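Local coordinates for protein putative prolyl-tRNA synthetase (Leishmania major, PDB 5XIL) that probably charges tRNA(Pro) with L-proline at the cost of ATP, this chain carrying its class II catalytic core, anticodon-binding domain and zinc-containing C-terminal part, at residues Asp209-Val214 with Gly227-Asn232; Glu180-Val185 with Asn260-Ser265; Ala474-Ile479 with Thr504-Gly509; Gly55-Leu60 with Leu176-Cys181; Arg132-Asn137 with Leu157-His162. All coordinates share one frame; numbering follows the deposited sequence.

Contact 1. Residues Asp209-Val214 with Gly227-Asn232; sequences DYTTTV and GATSHN
Tyr210 CG stands between its own backbone N and carbonyl carbon (chi1 62°), which folds the ring over Asn232, whose CG is anti to the backbone N (chi1 -170°). Asn232 CB then lies over one ring face, 3.5 Å from the Tyr210 centroid, a CH-pi contact. Beyond the rim, Asn232 ND2 donates to Tyr210 OH at 2.9 Å, while OD1 of the same amide is held by Gly234 N. Asparagine suits this place because a short aliphatic stem and a two-sided amide serve ring and backbone together. Among the residues on the other sheet face, Thr211 OG1 meets His231 ND1 at 2.7 Å, at the ring edge; Phe205 N also bonds this hydroxyl. Back on the Tyr210 face, Thr212 OG1 turns to Ser230 O (2.9 Å), which the Thr212 N-H also reaches, and the carbonyl is gripped twice by one residue. Beta-branched threonines fit the extended chain and add such hydroxyl bonds. At the end of the pairing, Asn232 O accepts from both Asp209 N (2.8 Å) and Tyr210 N (3.1 Å). That doubled step is a classic beta bulge, here set in the hairpin of strands 210-218 and 223-234 of the class II synthetase core.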
# COMPACT_ATOMS: atom_id res chain seq x y z
N ASP A 209 3.25 -4.81 29.58
CA ASP A 209 2.81 -5.76 30.56
C ASP A 209 2.99 -7.22 30.03
O ASP A 209 3.44 -8.08 30.77
CB ASP A 209 1.38 -5.55 30.94
CG ASP A 209 1.21 -4.38 31.95
OD1 ASP A 209 2.23 -3.94 32.51
OD2 ASP A 209 0.10 -3.92 32.11
N TYR A 210 2.63 -7.51 28.76
CA TYR A 210 2.88 -8.85 28.23
C TYR A 210 2.94 -8.75 26.72
O TYR A 210 2.44 -7.81 26.14
CB TYR A 210 1.87 -9.93 28.70
CG TYR A 210 0.42 -9.73 28.32
CD1 TYR A 210 -0.08 -10.15 27.08
CD2 TYR A 210 -0.44 -9.03 29.17
CE1 TYR A 210 -1.40 -9.93 26.75
CE2 TYR A 210 -1.76 -8.85 28.86
CZ TYR A 210 -2.24 -9.25 27.64
OH TYR A 210 -3.53 -9.02 27.28
N THR A 211 3.64 -9.71 26.13
CA THR A 211 3.87 -9.76 24.69
C THR A 211 3.32 -11.12 24.19
O THR A 211 3.54 -12.16 24.78
CB THR A 211 5.32 -9.56 24.32
OG1 THR A 211 5.75 -8.23 24.57
CG2 THR A 211 5.49 -9.87 22.85
N THR A 212 2.51 -11.06 23.14
CA THR A 212 2.04 -12.26 22.46
C THR A 212 2.78 -12.37 21.12
O THR A 212 3.24 -11.36 20.55
CB THR A 212 0.50 -12.31 22.25
OG1 THR A 212 0.12 -11.32 21.27
CG2 THR A 212 -0.25 -12.12 23.46
N THR A 213 2.92 -13.58 20.62
CA THR A 213 3.82 -13.86 19.50
C THR A 213 3.32 -15.04 18.65
O THR A 213 2.52 -15.88 19.12
CB THR A 213 5.22 -14.16 20.06
OG1 THR A 213 6.19 -14.35 19.02
CG2 THR A 213 5.21 -15.42 20.91
N VAL A 214 3.81 -15.12 17.41
CA VAL A 214 3.65 -16.24 16.55
C VAL A 214 5.07 -16.73 16.25
O VAL A 214 5.88 -16.00 15.72
CB VAL A 214 2.84 -15.96 15.25
CG1 VAL A 214 1.38 -15.87 15.59
CG2 VAL A 214 3.28 -14.69 14.61
N GLY A 227 8.04 -14.67 14.61
CA GLY A 227 7.39 -14.26 13.36
C GLY A 227 6.83 -12.85 13.31
O GLY A 227 6.79 -12.23 12.22
N ALA A 228 6.28 -12.40 14.45
CA ALA A 228 5.60 -11.12 14.66
C ALA A 228 5.13 -11.09 16.10
O ALA A 228 5.06 -12.13 16.69
CB ALA A 228 4.42 -10.97 13.78
N THR A 229 4.83 -9.91 16.61
CA THR A 229 4.44 -9.76 18.01
C THR A 229 3.37 -8.71 18.13
O THR A 229 3.31 -7.70 17.39
CB THR A 229 5.64 -9.45 18.99
OG1 THR A 229 6.32 -8.33 18.48
CG2 THR A 229 6.70 -10.61 19.10
N SER A 230 2.57 -8.92 19.17
CA SER A 230 1.52 -8.00 19.57
C SER A 230 1.59 -7.79 21.10
O SER A 230 1.45 -8.79 21.84
CB SER A 230 0.15 -8.58 19.16
OG SER A 230 -0.94 -7.68 19.48
N HIS A 231 1.78 -6.52 21.54
CA HIS A 231 2.16 -6.23 22.93
C HIS A 231 0.95 -5.56 23.63
O HIS A 231 0.39 -4.64 23.09
CB HIS A 231 3.32 -5.23 22.95
CG HIS A 231 4.46 -5.63 22.10
ND1 HIS A 231 5.23 -6.71 22.38
CD2 HIS A 231 4.97 -5.07 20.98
CE1 HIS A 231 6.18 -6.81 21.48
NE2 HIS A 231 6.03 -5.83 20.61
N ASN A 232 0.59 -6.03 24.82
CA ASN A 232 -0.26 -5.29 25.73
C ASN A 232 0.64 -4.42 26.63
O ASN A 232 1.41 -4.95 27.44
CB ASN A 232 -1.09 -6.26 26.52
CG ASN A 232 -2.16 -5.55 27.30
OD1 ASN A 232 -1.92 -4.47 27.74
ND2 ASN A 232 -3.32 -6.15 27.47
O HOH W 1 -1.99 -5.00 30.82

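Contact 2. Residues Glu180-Val185 with Asn260-Ser265; sequences ECYASV and NSWGLS
The Tyr182 ring has Leu264 CB over one face, 4.0 Å from its centroid in a CH-pi contact, while its hydroxyl meets the edge of the Trp262 indole, in plane, with Tyr182 OH 3.3 Å from Trp262 CE3. Leu264 CG is anti to its backbone N (chi1 179°), and this carries the methyl end back along the ring, where Leu264 CD1 comes to 3.5 Å from Tyr182 CD1. Val185, one helical turn on, adds a looser contact between its CB and Leu264 CD1 at 4.3 Å. Between the two large strand residues the tyrosine tip lies against the Gly263 backbone: Tyr182 OH is 3.2 Å from Gly263 CA. It is also 3.0 Å from Gly263 N, but at an angle too poor for a hydrogen bond. The helix runs nearly along the strand, their local axes 9° apart and 10.0 Å from each other, as helix 168-189 packs on the antiparallel sheet of the class II core. Apolar surface thus carries the contact. The one polar tip driven into it, Tyr182 OH, is satisfied by Gln159 OE1, so that a single directional hydrogen bond joins the helix to the neighbouring strand 156-165 within otherwise apolar packing.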
# COMPACT_ATOMS: atom_id res chain seq x y z
N GLU A 180 -4.06 -12.83 15.74
CA GLU A 180 -4.73 -13.68 14.75
C GLU A 180 -4.51 -13.24 13.32
O GLU A 180 -4.34 -14.09 12.42
CB GLU A 180 -6.20 -13.87 15.07
CG GLU A 180 -6.44 -14.70 16.29
CD GLU A 180 -5.77 -16.11 16.32
OE1 GLU A 180 -5.65 -16.79 15.32
OE2 GLU A 180 -5.44 -16.52 17.43
N CYS A 181 -4.49 -11.91 13.09
CA CYS A 181 -4.16 -11.40 11.80
C CYS A 181 -2.76 -11.82 11.35
O CYS A 181 -2.57 -12.20 10.18
CB CYS A 181 -4.22 -9.86 11.75
SG CYS A 181 -5.85 -9.17 11.97
N TYR A 182 -1.79 -11.73 12.26
CA TYR A 182 -0.42 -12.08 11.93
C TYR A 182 -0.32 -13.62 11.65
O TYR A 182 0.41 -14.05 10.75
CB TYR A 182 0.49 -11.64 13.10
CG TYR A 182 0.67 -10.13 13.28
CD1 TYR A 182 0.33 -9.23 12.26
CD2 TYR A 182 1.21 -9.61 14.44
CE1 TYR A 182 0.53 -7.89 12.41
CE2 TYR A 182 1.40 -8.30 14.58
CZ TYR A 182 1.09 -7.42 13.60
OH TYR A 182 1.41 -6.07 13.73
N ALA A 183 -0.96 -14.42 12.50
CA ALA A 183 -1.03 -15.85 12.30
C ALA A 183 -1.58 -16.12 10.90
O ALA A 183 -1.10 -17.04 10.21
CB ALA A 183 -1.88 -16.56 13.34
N SER A 184 -2.63 -15.40 10.54
CA SER A 184 -3.28 -15.58 9.24
C SER A 184 -2.38 -15.20 8.09
O SER A 184 -2.39 -15.85 7.06
CB SER A 184 -4.56 -14.82 9.13
OG SER A 184 -5.41 -15.20 10.17
N VAL A 185 -1.63 -14.14 8.22
CA VAL A 185 -0.53 -13.85 7.27
C VAL A 185 0.33 -15.06 6.97
O VAL A 185 0.45 -15.48 5.80
CB VAL A 185 0.34 -12.62 7.65
CG1 VAL A 185 1.53 -12.47 6.71
CG2 VAL A 185 -0.52 -11.38 7.60
N ASN A 260 -1.71 -0.67 23.40
CA ASN A 260 -1.03 -1.79 22.78
C ASN A 260 -0.25 -1.32 21.58
O ASN A 260 -0.40 -0.18 21.10
CB ASN A 260 -2.02 -2.90 22.42
CG ASN A 260 -3.04 -2.50 21.32
OD1 ASN A 260 -2.71 -1.87 20.32
ND2 ASN A 260 -4.28 -2.90 21.51
N SER A 261 0.66 -2.17 21.14
CA SER A 261 1.41 -1.95 19.95
C SER A 261 1.74 -3.30 19.31
O SER A 261 1.74 -4.30 19.97
CB SER A 261 2.64 -1.07 20.13
OG SER A 261 3.62 -1.75 20.81
N TRP A 262 2.00 -3.27 18.02
CA TRP A 262 2.09 -4.50 17.28
C TRP A 262 2.76 -4.24 15.99
O TRP A 262 2.53 -3.19 15.42
CB TRP A 262 0.68 -5.11 17.13
CG TRP A 262 -0.48 -4.13 17.02
CD1 TRP A 262 -1.19 -3.56 18.07
CD2 TRP A 262 -1.09 -3.60 15.85
NE1 TRP A 262 -2.12 -2.71 17.62
CE2 TRP A 262 -2.14 -2.74 16.27
CE3 TRP A 262 -0.94 -3.85 14.47
CZ2 TRP A 262 -2.99 -2.09 15.39
CZ3 TRP A 262 -1.76 -3.18 13.60
CH2 TRP A 262 -2.79 -2.32 14.07
N GLY A 263 3.65 -5.13 15.54
CA GLY A 263 4.32 -4.98 14.29
C GLY A 263 4.59 -6.31 13.58
O GLY A 263 4.77 -7.34 14.22
N LEU A 264 4.68 -6.23 12.26
CA LEU A 264 5.05 -7.37 11.38
C LEU A 264 5.88 -6.77 10.24
O LEU A 264 5.50 -5.72 9.69
CB LEU A 264 3.79 -8.04 10.85
CG LEU A 264 3.98 -9.23 9.90
CD1 LEU A 264 2.91 -10.26 10.14
CD2 LEU A 264 3.91 -8.75 8.45
N SER A 265 6.99 -7.41 9.89
CA SER A 265 7.96 -6.86 8.96
C SER A 265 8.28 -7.83 7.79
O SER A 265 7.77 -8.92 7.78
CB SER A 265 9.25 -6.57 9.68
OG SER A 265 10.02 -7.74 9.93

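Contact 3. Residues Ala474-Ile479 with Thr504-Gly509; sequences AKTLCI and TWVLFG
Leu477 and Cys478 both face Leu507, a classic beta bulge in an antiparallel pair whose local axes approach to 4.5 Å with 139° between their directions: Leu477 N donates to Leu507 O (2.8 Å) and Leu507 N to Cys478 O (2.9 Å). Leu477 takes a helix-like psi of -55°, and the extra residue brings its side chain round toward the partner strand. There Leu477 CD1 packs on Leu507 CG at 4.0 Å, and Leu477 CG rests against Gly509 N, glycine exposing its backbone to the leucine. These strands belong to the C-terminal zinc-containing part: strand 504-509 also pairs with strand 432-437, and strand 475-480 with strand 195-198 of the catalytic part, so the pair bridges the two. Thr476 CG2 touches Phe508 CE1 obliquely (3.5 Å) and also Val506 CG2 (3.7 Å), the Thr476 and Val506 side chains crossing at about a right angle. Its hydroxyl turns to Glu444 and Thr200; threonine suits a seam that needs both a methyl and a hydroxyl. The Phe508 side chain lies about 7 Å from those of the zinc ligands Cys443 and Cys493 and stacks edge-to-face with Phe423. Farther along, Ile479 straddles two partners, its CG1 on Val506 CG2 and its CG2 3.5 Å from Thr504 OG1.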
# COMPACT_ATOMS: atom_id res chain seq x y z
N ALA A 474 19.52 -22.52 24.70
CA ALA A 474 18.11 -22.46 24.34
C ALA A 474 17.39 -21.38 25.16
O ALA A 474 17.45 -21.38 26.40
CB ALA A 474 17.46 -23.77 24.65
N LYS A 475 16.63 -20.52 24.49
CA LYS A 475 15.80 -19.59 25.21
C LYS A 475 14.38 -20.06 25.19
O LYS A 475 14.08 -21.07 24.46
CB LYS A 475 15.91 -18.20 24.57
CG LYS A 475 15.44 -18.10 23.13
CD LYS A 475 15.76 -16.65 22.78
CE LYS A 475 14.86 -16.04 21.81
NZ LYS A 475 15.14 -14.56 21.90
N THR A 476 13.48 -19.36 25.87
CA THR A 476 12.08 -19.64 25.68
C THR A 476 11.67 -18.86 24.41
O THR A 476 12.15 -17.75 24.11
CB THR A 476 11.17 -19.27 26.82
OG1 THR A 476 11.31 -17.89 27.10
CG2 THR A 476 11.46 -20.11 28.09
N LEU A 477 10.84 -19.53 23.66
CA LEU A 477 10.21 -19.01 22.46
C LEU A 477 8.79 -18.46 22.80
O LEU A 477 8.54 -17.28 22.61
CB LEU A 477 10.22 -20.04 21.34
CG LEU A 477 11.58 -20.64 21.00
CD1 LEU A 477 11.36 -21.68 19.92
CD2 LEU A 477 12.57 -19.61 20.48
N CYS A 478 7.93 -19.27 23.41
CA CYS A 478 6.66 -18.79 23.91
C CYS A 478 6.08 -19.85 24.79
O CYS A 478 6.49 -21.04 24.70
CB CYS A 478 5.63 -18.45 22.82
SG CYS A 478 5.03 -19.87 21.93
N ILE A 479 5.12 -19.44 25.59
CA ILE A 479 4.22 -20.35 26.27
C ILE A 479 3.04 -20.51 25.30
O ILE A 479 2.31 -19.53 25.08
CB ILE A 479 3.65 -19.77 27.57
CG1 ILE A 479 4.80 -19.43 28.46
CG2 ILE A 479 2.82 -20.84 28.28
CD1 ILE A 479 4.64 -18.17 29.22
N THR A 504 3.18 -25.14 33.70
CA THR A 504 2.76 -25.04 32.28
C THR A 504 3.81 -25.80 31.47
O THR A 504 4.87 -26.12 32.00
CB THR A 504 2.71 -23.56 31.89
OG1 THR A 504 2.18 -23.39 30.57
CG2 THR A 504 4.04 -22.91 31.99
N TRP A 505 3.55 -26.03 30.17
CA TRP A 505 4.61 -26.40 29.24
C TRP A 505 5.07 -25.16 28.55
O TRP A 505 4.26 -24.30 28.28
CB TRP A 505 4.07 -27.38 28.20
CG TRP A 505 3.64 -28.70 28.77
CD1 TRP A 505 2.44 -29.01 29.31
CD2 TRP A 505 4.41 -29.90 28.82
NE1 TRP A 505 2.40 -30.33 29.69
CE2 TRP A 505 3.59 -30.90 29.41
CE3 TRP A 505 5.70 -30.21 28.45
CZ2 TRP A 505 4.03 -32.22 29.60
CZ3 TRP A 505 6.15 -31.48 28.66
CH2 TRP A 505 5.30 -32.50 29.24
N VAL A 506 6.34 -25.02 28.27
CA VAL A 506 6.81 -23.85 27.52
C VAL A 506 7.68 -24.39 26.38
O VAL A 506 8.24 -25.47 26.49
CB VAL A 506 7.59 -22.87 28.43
CG1 VAL A 506 8.81 -23.49 28.99
CG2 VAL A 506 8.03 -21.56 27.72
N LEU A 507 7.69 -23.67 25.28
CA LEU A 507 8.51 -23.99 24.12
C LEU A 507 9.84 -23.31 24.21
O LEU A 507 9.89 -22.07 24.29
CB LEU A 507 7.72 -23.56 22.88
CG LEU A 507 8.33 -23.82 21.54
CD1 LEU A 507 8.35 -25.30 21.27
CD2 LEU A 507 7.50 -23.06 20.50
N PHE A 508 10.90 -24.15 24.18
CA PHE A 508 12.30 -23.73 24.22
C PHE A 508 12.97 -24.07 22.88
O PHE A 508 12.53 -24.99 22.18
CB PHE A 508 13.08 -24.50 25.20
CG PHE A 508 12.79 -24.20 26.65
CD1 PHE A 508 13.50 -23.24 27.31
CD2 PHE A 508 11.96 -25.00 27.34
CE1 PHE A 508 13.30 -23.03 28.70
CE2 PHE A 508 11.76 -24.80 28.71
CZ PHE A 508 12.41 -23.83 29.37
N GLY A 509 13.97 -23.28 22.55
CA GLY A 509 14.86 -23.60 21.45
C GLY A 509 16.03 -22.72 21.30
O GLY A 509 16.06 -21.59 21.81

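Contact 4. Residues Gly55-Leu60 with Leu176-Cys181; sequences GKIEKL and LEILEC
Leu60 and the helix surface formed by Glu177, Ile178 and Cys181 can be traced outward from Leu60 CB, which points toward the partner helix. CG follows anti to the carbonyl carbon (chi1 -71°), and this aims the fork of the side chain across the gap, where its two methyls part company. CD1 meets two tips, 3.9 Å from Cys181 SG and 4.0 Å from Ile178 CD1. CD2 goes to the more polar side and lies against the end of the Glu177 chain, 4.0 Å from Glu177 OE1. A branched leucine suits this place because one methyl can face the apolar tips while the other covers the end of the glutamate. Glu177 itself turns its other carboxylate oxygen, OE2, to a salt bridge with Lys173. The two helices, 40-60 and 168-189, run antiparallel, with local axes 10.5 Å apart and 158° between their directions, and the pair lies over the antiparallel sheet of the class II core, to which helix 168-189 belongs. The CA of Cys181 is nearest that of Lys56, and its thiol offers a small, weakly polar tip to both Leu60 CD1 and Lys56. Like Leu60 one turn on, Lys56 uses carbon here: its CB is 3.9 Å from Cys181 SG. On the inner side Ile57 probably meets Ile178, though less certainly, since Ile57 was modelled in two conformers; Ile178 also touches Trp262 of the sheet beneath. The other flank of helix 40-60 serves the dimer, where Glu58 forms salt bridges to Lys47 and Arg51 of the second subunit.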
# COMPACT_ATOMS: atom_id res chain seq x y z
N GLY A 55 -6.08 -4.86 4.82
CA GLY A 55 -7.51 -5.06 4.80
C GLY A 55 -8.09 -5.46 6.13
O GLY A 55 -9.10 -4.88 6.60
N LYS A 56 -7.44 -6.41 6.77
CA LYS A 56 -7.88 -6.93 8.02
C LYS A 56 -7.81 -5.89 9.14
O LYS A 56 -8.73 -5.78 9.94
CB LYS A 56 -7.06 -8.15 8.40
CG LYS A 56 -7.38 -9.40 7.57
CD LYS A 56 -6.51 -10.56 8.04
CE LYS A 56 -7.08 -11.87 7.53
NZ LYS A 56 -8.03 -12.31 8.57
N ILE A 57 -6.74 -5.10 9.15
CA ILE A 57 -6.68 -4.14 10.26
C ILE A 57 -7.64 -2.96 10.00
O ILE A 57 -8.21 -2.43 10.95
CB ILE A 57 -5.26 -3.72 10.59
CG1 ILE A 57 -4.63 -3.02 9.41
CG2 ILE A 57 -4.44 -4.93 10.99
CD1 ILE A 57 -3.50 -2.14 9.84
N GLU A 58 -7.91 -2.62 8.73
CA GLU A 58 -8.93 -1.62 8.42
C GLU A 58 -10.27 -2.10 8.88
O GLU A 58 -11.05 -1.36 9.52
CB GLU A 58 -8.93 -1.19 6.93
CG GLU A 58 -10.06 -0.24 6.55
CD GLU A 58 -10.00 0.30 5.11
OE1 GLU A 58 -8.92 0.60 4.57
OE2 GLU A 58 -11.08 0.46 4.53
N LYS A 59 -10.56 -3.35 8.61
CA LYS A 59 -11.82 -3.94 8.97
C LYS A 59 -11.99 -4.03 10.48
O LYS A 59 -13.11 -3.89 11.01
CB LYS A 59 -11.94 -5.32 8.29
CG LYS A 59 -13.32 -5.94 8.39
CD LYS A 59 -13.48 -7.20 7.52
CE LYS A 59 -14.91 -7.75 7.56
NZ LYS A 59 -15.15 -8.55 8.78
N LEU A 60 -10.91 -4.22 11.22
CA LEU A 60 -11.03 -4.14 12.66
C LEU A 60 -11.37 -2.77 13.22
O LEU A 60 -11.86 -2.68 14.32
CB LEU A 60 -9.78 -4.64 13.37
CG LEU A 60 -9.55 -6.13 13.32
CD1 LEU A 60 -8.12 -6.45 13.71
CD2 LEU A 60 -10.49 -6.92 14.18
N LEU A 176 -5.02 -9.76 20.82
CA LEU A 176 -5.20 -11.09 20.27
C LEU A 176 -5.85 -11.09 18.89
O LEU A 176 -5.57 -11.99 18.11
CB LEU A 176 -5.96 -11.99 21.22
CG LEU A 176 -5.34 -12.30 22.57
CD1 LEU A 176 -6.27 -13.01 23.54
CD2 LEU A 176 -4.11 -13.16 22.35
N GLU A 177 -6.69 -10.13 18.59
CA GLU A 177 -7.22 -9.99 17.25
C GLU A 177 -6.10 -9.74 16.25
O GLU A 177 -6.09 -10.35 15.15
CB GLU A 177 -8.28 -8.90 17.13
CG GLU A 177 -9.63 -9.35 17.74
CD GLU A 177 -10.58 -8.17 17.96
OE1 GLU A 177 -10.18 -7.00 18.12
OE2 GLU A 177 -11.79 -8.42 18.02
N ILE A 178 -5.19 -8.89 16.65
CA ILE A 178 -4.07 -8.53 15.83
C ILE A 178 -3.14 -9.73 15.67
O ILE A 178 -2.69 -10.04 14.56
CB ILE A 178 -3.32 -7.29 16.38
CG1 ILE A 178 -4.16 -6.01 16.24
CG2 ILE A 178 -1.94 -7.14 15.71
CD1 ILE A 178 -4.37 -5.53 14.82
N LEU A 179 -2.90 -10.45 16.77
CA LEU A 179 -2.14 -11.67 16.69
C LEU A 179 -2.73 -12.68 15.73
O LEU A 179 -1.98 -13.26 14.94
CB LEU A 179 -1.92 -12.34 18.08
CG LEU A 179 -0.84 -13.42 18.06
CD1 LEU A 179 0.51 -12.78 17.95
CD2 LEU A 179 -0.92 -14.29 19.29
N GLU A 180 -4.06 -12.83 15.74
CA GLU A 180 -4.73 -13.68 14.75
C GLU A 180 -4.51 -13.24 13.32
O GLU A 180 -4.34 -14.09 12.42
CB GLU A 180 -6.20 -13.87 15.07
CG GLU A 180 -6.44 -14.70 16.29
CD GLU A 180 -5.77 -16.11 16.32
OE1 GLU A 180 -5.65 -16.79 15.32
OE2 GLU A 180 -5.44 -16.52 17.43
N CYS A 181 -4.49 -11.91 13.09
CA CYS A 181 -4.16 -11.40 11.80
C CYS A 181 -2.76 -11.82 11.35
O CYS A 181 -2.57 -12.20 10.18
CB CYS A 181 -4.22 -9.86 11.75
SG CYS A 181 -5.85 -9.17 11.97

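Contact 5. Residues Arg132-Asn137 with Leu157-His162; sequences RLNMWN and LWQEGH
Gln159 leaves its strand with CG anti to the backbone N (chi1 157°) and then bends at chi2 (-74°), a shape that lets one side chain serve both Trp136 and Asn134. Its CB sits over a face of the indole, 3.5 Å from the centroid of the Trp136 six-membered ring, a CH-pi contact. Past the bend, Gln159 NE2 donates in its amide plane to Asn134 OD1 at 2.9 Å, its OE1 being taken by Tyr182 and Asn134 ND2 by Asp64. On the other sheet face Glu160 starts between N and carbonyl carbon (chi1 66°) and extends. Its OE1 takes the N-H of His162 NE2 at 2.7 Å, in the imidazole plane but above that of the carboxylate; Ser111 holds OE2, and Met135 CE flanks the same oxygen at 3.8 Å. Tyr116 bonds His162 ND1, so both imidazole nitrogens are fixed. Beneath these groups runs a regular antiparallel ladder, with Glu160 N bound to Met135 O at 2.9 Å, in the class II core sheet. Amides, carboxylate and imidazole lie buried here, each with a partner, and these bonds probably hold the imidazole and the two amides in one orientation.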
# COMPACT_ATOMS: atom_id res chain seq x y z
N ARG A 132 -6.71 4.54 17.38
CA ARG A 132 -6.20 3.29 16.78
C ARG A 132 -5.56 3.63 15.45
O ARG A 132 -6.25 3.96 14.46
CB ARG A 132 -7.35 2.32 16.54
CG ARG A 132 -8.17 1.99 17.79
CD ARG A 132 -9.42 1.25 17.46
NE ARG A 132 -9.08 -0.11 17.16
CZ ARG A 132 -9.98 -0.96 16.67
NH1 ARG A 132 -11.24 -0.53 16.47
NH2 ARG A 132 -9.65 -2.21 16.45
N LEU A 133 -4.26 3.60 15.43
CA LEU A 133 -3.45 4.10 14.30
C LEU A 133 -2.39 3.08 13.86
O LEU A 133 -1.77 2.42 14.70
CB LEU A 133 -2.79 5.43 14.64
CG LEU A 133 -3.78 6.60 14.99
CD1 LEU A 133 -3.05 7.80 15.52
CD2 LEU A 133 -4.68 6.97 13.84
N ASN A 134 -2.18 2.99 12.55
CA ASN A 134 -1.25 2.13 11.94
C ASN A 134 -0.44 2.91 10.94
O ASN A 134 -0.94 3.83 10.27
CB ASN A 134 -2.02 1.01 11.21
CG ASN A 134 -1.11 0.06 10.49
OD1 ASN A 134 -0.28 -0.59 11.12
ND2 ASN A 134 -1.19 0.02 9.15
N MET A 135 0.79 2.48 10.76
CA MET A 135 1.69 3.05 9.78
C MET A 135 2.42 1.94 9.03
O MET A 135 2.79 0.95 9.64
CB MET A 135 2.75 3.86 10.50
CG MET A 135 2.22 5.06 11.17
SD MET A 135 3.57 5.94 12.04
CE MET A 135 4.01 4.74 13.26
N TRP A 136 2.52 2.08 7.73
CA TRP A 136 3.35 1.23 6.87
C TRP A 136 4.62 2.00 6.62
O TRP A 136 4.58 3.07 6.03
CB TRP A 136 2.64 0.90 5.57
CG TRP A 136 1.51 -0.04 5.76
CD1 TRP A 136 0.19 0.29 5.95
CD2 TRP A 136 1.57 -1.48 5.85
NE1 TRP A 136 -0.54 -0.84 6.13
CE2 TRP A 136 0.26 -1.94 6.05
CE3 TRP A 136 2.58 -2.41 5.72
CZ2 TRP A 136 -0.06 -3.29 6.16
CZ3 TRP A 136 2.27 -3.75 5.85
CH2 TRP A 136 0.96 -4.17 6.07
N ASN A 137 5.75 1.57 7.13
CA ASN A 137 6.92 2.37 6.80
C ASN A 137 8.20 1.63 6.85
O ASN A 137 8.21 0.43 7.09
CB ASN A 137 6.98 3.64 7.64
CG ASN A 137 7.00 3.35 9.11
OD1 ASN A 137 7.65 2.42 9.58
ND2 ASN A 137 6.31 4.20 9.86
N LEU A 157 11.18 -2.93 5.93
CA LEU A 157 9.85 -2.39 5.86
C LEU A 157 8.99 -3.11 6.83
O LEU A 157 9.13 -4.33 7.04
CB LEU A 157 9.25 -2.62 4.48
CG LEU A 157 10.00 -2.28 3.19
CD1 LEU A 157 8.98 -2.06 2.07
CD2 LEU A 157 10.69 -1.00 3.37
N TRP A 158 8.06 -2.39 7.41
CA TRP A 158 7.13 -2.99 8.32
C TRP A 158 5.89 -2.15 8.47
O TRP A 158 5.71 -1.14 7.79
CB TRP A 158 7.79 -3.27 9.64
CG TRP A 158 7.86 -2.22 10.66
CD1 TRP A 158 7.98 -0.89 10.50
CD2 TRP A 158 7.93 -2.48 12.07
NE1 TRP A 158 8.06 -0.26 11.76
CE2 TRP A 158 8.08 -1.24 12.73
CE3 TRP A 158 7.87 -3.67 12.86
CZ2 TRP A 158 8.13 -1.14 14.15
CZ3 TRP A 158 7.94 -3.56 14.28
CH2 TRP A 158 8.09 -2.30 14.89
N GLN A 159 5.04 -2.66 9.29
CA GLN A 159 3.83 -2.12 9.63
C GLN A 159 3.78 -2.10 11.17
O GLN A 159 4.18 -3.05 11.82
CB GLN A 159 2.78 -3.12 9.11
CG GLN A 159 1.45 -3.18 9.68
CD GLN A 159 1.39 -3.81 11.02
OE1 GLN A 159 1.73 -4.97 11.21
NE2 GLN A 159 0.95 -3.04 11.97
N GLU A 160 3.46 -0.96 11.73
CA GLU A 160 3.29 -1.00 13.19
C GLU A 160 2.06 -0.19 13.60
O GLU A 160 1.80 0.86 13.04
CB GLU A 160 4.53 -0.44 13.87
CG GLU A 160 4.75 1.00 13.61
CD GLU A 160 5.97 1.61 14.37
OE1 GLU A 160 6.09 1.48 15.64
OE2 GLU A 160 6.79 2.20 13.63
N GLY A 161 1.31 -0.73 14.50
CA GLY A 161 0.06 -0.21 14.98
C GLY A 161 0.27 0.15 16.44
O GLY A 161 1.00 -0.54 17.18
N HIS A 162 -0.45 1.19 16.86
CA HIS A 162 -0.42 1.69 18.27
C HIS A 162 -1.83 2.12 18.61
O HIS A 162 -2.42 3.02 17.94
CB HIS A 162 0.54 2.84 18.50
CG HIS A 162 1.96 2.56 18.11
ND1 HIS A 162 2.96 2.36 19.04
CD2 HIS A 162 2.55 2.45 16.89
CE1 HIS A 162 4.11 2.14 18.41
NE2 HIS A 162 3.88 2.16 17.11

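In the fold
Contacts 1, 2 and 5 are buried in the class II core and share one run of neighbouring strands: 131-139, 156-165, 253-265, 223-234 and 210-218. Contacts 1 and 5 are ladders rich in side-chain hydrogen bonds, whereas contacts 2 and 4, both of which use helix 168-189, rest on apolar packing. Contact 2 lays that helix on the sheet; contact 4, the partly buried one, sets helix 40-60 against it near the dimer interface. Trp262 is common ground for both. Contact 3, buried as well, stands apart in the C-terminal part, about 28 Å from contact 5 between centres, yet Cys478 packs on Thr213 of contact 1. Each of contacts 1 and 3 contains a classic bulge.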